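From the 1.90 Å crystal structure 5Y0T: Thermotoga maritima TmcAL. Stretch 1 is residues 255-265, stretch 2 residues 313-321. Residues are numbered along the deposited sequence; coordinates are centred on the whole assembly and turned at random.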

# COMPACT_ATOMS: atom_id res chain seq x y z
N ASP A 255 -2.58 2.57 10.46
CA ASP A 255 -2.94 3.56 9.44
C ASP A 255 -2.48 3.08 8.07
O ASP A 255 -3.18 3.32 7.08
CB ASP A 255 -2.35 4.95 9.75
CG ASP A 255 -3.20 5.77 10.71
OD1 ASP A 255 -4.27 5.30 11.15
OD2 ASP A 255 -2.80 6.91 11.02
N PHE A 256 -1.33 2.40 7.99
CA PHE A 256 -0.91 1.86 6.70
C PHE A 256 -1.92 0.86 6.16
O PHE A 256 -2.34 0.96 5.01
CB PHE A 256 0.47 1.16 6.74
CG PHE A 256 0.95 0.79 5.36
CD1 PHE A 256 0.56 -0.40 4.77
CD2 PHE A 256 1.73 1.67 4.63
CE1 PHE A 256 0.96 -0.71 3.48
CE2 PHE A 256 2.14 1.36 3.33
CZ PHE A 256 1.75 0.18 2.76
N LEU A 257 -2.29 -0.12 6.99
CA LEU A 257 -3.21 -1.17 6.57
C LEU A 257 -4.53 -0.58 6.10
O LEU A 257 -5.04 -0.92 5.02
CB LEU A 257 -3.45 -2.15 7.73
CG LEU A 257 -2.22 -2.97 8.10
CD1 LEU A 257 -2.49 -3.83 9.34
CD2 LEU A 257 -1.79 -3.82 6.93
N LEU A 258 -5.07 0.33 6.89
CA LEU A 258 -6.36 0.91 6.59
C LEU A 258 -6.29 1.72 5.29
O LEU A 258 -7.17 1.61 4.43
CB LEU A 258 -6.86 1.76 7.76
CG LEU A 258 -8.20 2.48 7.52
CD1 LEU A 258 -9.28 1.48 7.13
CD2 LEU A 258 -8.64 3.27 8.76
N SER A 259 -5.23 2.51 5.15
CA SER A 259 -5.05 3.34 3.96
C SER A 259 -4.85 2.46 2.72
O SER A 259 -5.38 2.74 1.65
CB SER A 259 -3.85 4.29 4.14
OG SER A 259 -4.11 5.25 5.15
N PHE A 260 -4.08 1.40 2.89
CA PHE A 260 -3.83 0.46 1.80
C PHE A 260 -5.15 -0.18 1.32
O PHE A 260 -5.40 -0.29 0.12
CB PHE A 260 -2.81 -0.59 2.28
CG PHE A 260 -2.46 -1.64 1.25
CD1 PHE A 260 -3.23 -2.78 1.12
CD2 PHE A 260 -1.34 -1.50 0.45
CE1 PHE A 260 -2.92 -3.75 0.18
CE2 PHE A 260 -1.01 -2.47 -0.50
CZ PHE A 260 -1.81 -3.60 -0.63
N PHE A 261 -6.04 -0.55 2.24
CA PHE A 261 -7.31 -1.17 1.84
C PHE A 261 -8.21 -0.20 1.07
O PHE A 261 -9.03 -0.64 0.28
CB PHE A 261 -8.07 -1.73 3.05
CG PHE A 261 -7.28 -2.74 3.84
CD1 PHE A 261 -6.28 -3.47 3.23
CD2 PHE A 261 -7.50 -2.91 5.19
CE1 PHE A 261 -5.51 -4.38 3.94
CE2 PHE A 261 -6.73 -3.81 5.92
CZ PHE A 261 -5.74 -4.55 5.29
N ARG A 262 -8.05 1.10 1.29
CA ARG A 262 -8.83 2.08 0.53
C ARG A 262 -8.34 2.22 -0.91
O ARG A 262 -8.96 2.90 -1.72
CB ARG A 262 -8.79 3.45 1.20
CG ARG A 262 -9.49 3.52 2.53
CD ARG A 262 -9.56 4.94 3.05
NE ARG A 262 -10.38 5.02 4.25
CZ ARG A 262 -10.75 6.14 4.84
NH1 ARG A 262 -10.39 7.32 4.33
NH2 ARG A 262 -11.51 6.10 5.94
N LEU A 263 -7.22 1.58 -1.22
CA LEU A 263 -6.67 1.61 -2.56
C LEU A 263 -7.18 0.44 -3.39
O LEU A 263 -6.98 0.39 -4.60
CB LEU A 263 -5.13 1.59 -2.49
CG LEU A 263 -4.47 2.78 -1.76
CD1 LEU A 263 -2.93 2.61 -1.66
CD2 LEU A 263 -4.84 4.09 -2.46
N LYS A 264 -7.86 -0.50 -2.73
CA LYS A 264 -8.21 -1.77 -3.35
C LYS A 264 -9.70 -1.98 -3.48
O LYS A 264 -10.46 -1.54 -2.62
CB LYS A 264 -7.62 -2.94 -2.54
CG LYS A 264 -6.10 -2.88 -2.39
CD LYS A 264 -5.42 -2.92 -3.74
CE LYS A 264 -3.91 -2.95 -3.59
NZ LYS A 264 -3.26 -3.44 -4.84
N ASN A 265 -10.11 -2.63 -4.56
CA ASN A 265 -11.52 -2.96 -4.74
C ASN A 265 -11.78 -4.42 -4.39
O ASN A 265 -10.85 -5.15 -4.01
CB ASN A 265 -12.00 -2.65 -6.17
CG ASN A 265 -11.30 -3.49 -7.24
OD1 ASN A 265 -10.56 -4.44 -6.96
ND2 ASN A 265 -11.54 -3.13 -8.50
N LEU A 313 -6.07 -11.93 7.60
CA LEU A 313 -6.50 -11.49 6.27
C LEU A 313 -5.93 -10.12 5.88
O LEU A 313 -5.65 -9.87 4.71
CB LEU A 313 -8.02 -11.46 6.17
CG LEU A 313 -8.71 -12.83 6.08
CD1 LEU A 313 -10.23 -12.66 6.05
CD2 LEU A 313 -8.24 -13.59 4.87
N ALA A 314 -5.77 -9.23 6.86
CA ALA A 314 -5.14 -7.94 6.59
C ALA A 314 -3.67 -8.10 6.18
O ALA A 314 -3.20 -7.40 5.29
CB ALA A 314 -5.24 -7.03 7.80
N LEU A 315 -2.95 -9.02 6.81
CA LEU A 315 -1.55 -9.26 6.43
C LEU A 315 -1.46 -9.91 5.06
O LEU A 315 -0.64 -9.51 4.23
CB LEU A 315 -0.83 -10.13 7.47
CG LEU A 315 -0.62 -9.52 8.85
CD1 LEU A 315 0.27 -10.44 9.69
CD2 LEU A 315 -0.00 -8.15 8.73
N PHE A 316 -2.33 -10.89 4.81
CA PHE A 316 -2.38 -11.52 3.49
C PHE A 316 -2.69 -10.49 2.40
O PHE A 316 -2.14 -10.55 1.30
CB PHE A 316 -3.43 -12.62 3.44
CG PHE A 316 -3.08 -13.82 4.27
CD1 PHE A 316 -1.77 -14.09 4.62
CD2 PHE A 316 -4.08 -14.69 4.71
CE1 PHE A 316 -1.45 -15.20 5.39
CE2 PHE A 316 -3.78 -15.80 5.48
CZ PHE A 316 -2.46 -16.06 5.82
N SER A 317 -3.57 -9.55 2.71
CA SER A 317 -3.90 -8.51 1.74
C SER A 317 -2.73 -7.57 1.46
O SER A 317 -2.39 -7.29 0.31
CB SER A 317 -5.11 -7.70 2.21
OG SER A 317 -6.23 -8.55 2.38
N VAL A 318 -2.09 -7.06 2.52
CA VAL A 318 -1.03 -6.09 2.31
C VAL A 318 0.18 -6.73 1.63
O VAL A 318 0.90 -6.07 0.88
CB VAL A 318 -0.64 -5.41 3.63
CG1 VAL A 318 0.28 -6.31 4.46
CG2 VAL A 318 0.02 -4.08 3.37
N PHE A 319 0.40 -8.02 1.86
CA PHE A 319 1.53 -8.73 1.27
C PHE A 319 1.13 -9.43 -0.03
O PHE A 319 1.95 -10.13 -0.64
CB PHE A 319 2.11 -9.73 2.27
CG PHE A 319 2.79 -9.08 3.44
CD1 PHE A 319 3.60 -7.96 3.24
CD2 PHE A 319 2.63 -9.57 4.73
CE1 PHE A 319 4.24 -7.33 4.30
CE2 PHE A 319 3.26 -8.95 5.81
CZ PHE A 319 4.07 -7.83 5.60
N GLU A 320 -0.12 -9.23 -0.44
CA GLU A 320 -0.67 -9.81 -1.67
C GLU A 320 -0.45 -11.31 -1.72
O GLU A 320 0.06 -11.87 -2.69
CB GLU A 320 -0.04 -9.15 -2.91
CG GLU A 320 -0.38 -7.67 -3.01
CD GLU A 320 0.11 -7.05 -4.31
OE1 GLU A 320 1.27 -7.32 -4.69
OE2 GLU A 320 -0.67 -6.30 -4.93
N VAL A 321 -0.86 -11.97 -0.66
CA VAL A 321 -0.63 -13.40 -0.57
C VAL A 321 -1.86 -14.06 -1.20
O VAL A 321 -2.91 -14.18 -0.58
CB VAL A 321 -0.44 -13.80 0.92
CG1 VAL A 321 -0.26 -15.29 1.10
CG2 VAL A 321 0.75 -13.03 1.51

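Helices that cross at a steep angle touch over a short length, and the residues at the crossing must carry most of the packing. The two stretches of TmcAL illustrate the principle. Residues 255-261 and 313-318 lie in helices that both begin earlier in the chain, and their axes cross at 63° with a closest approach of 10.5 Å. That spacing leaves room for aromatic side chains between the backbones; the nearest CA atoms, those of Leu-257 and Val-318, are 6.9 Å apart. Phe-261 to Lys-264 form a type I beta turn, with Lys-264 N bonded to Phe-261 O at 3.2 Å. The second helix closes with a Schellman motif: Glu-320 adopts a positive phi, Val-321 N reaches back to Phe-316 O (2.7 Å), and Glu-320 N to Ser-317 O (3.1 Å).

No hydrogen bond joins the stretches, and the contact, which buries 361 Å² in all, is mainly apolar. Val-318 is its centre, with the largest area covered by the opposing stretch. Its CG2 methyl lies over one face of the Phe-260 ring, 4.0 Å from the ring centroid and 8° off the normal, a nearly ideal CH-pi arrangement. The same CG2 also meets the edge of Phe-256, 3.5 Å from CE1, so one methyl serves two rings in different ways. Leu-257 completes the surroundings of the valine, its CD2 3.8 Å from Val-318 CB. Although the CA-to-CB bonds of Phe-256 and Leu-257 point sideways, the ends of both side chains come nearer to the second helix.

Ala-314, one helical turn before Val-318, and Ser-317, the residue just before it, are small side chains that pack against the large Phe-261 ring. Ala-314 directs its CB toward the first stretch and meets the edge of the Phe-261 ring, 3.6 Å from CZ; Ser-317 CB lies 3.8 Å from CE1 of the same ring. The serine hydroxyl is occupied within its own helix, where Ser-317 OG donates to Leu-313 O at 2.7 Å. This bond satisfies the polar group locally while the CB carbon packs against the aromatic ring, a common way for serine to enter a buried helix contact.

A charged pair lies beyond the helical segments. Lys-264 NZ and Glu-320 OE2 form a long salt bridge at 3.9 Å, linking the last residue of the turn to the residue that leaves the second helix. At that distance it supplements the packing with electrostatic attraction rather than a close hydrogen bond, and the lysine amine is also hydrogen-bonded elsewhere in the structure.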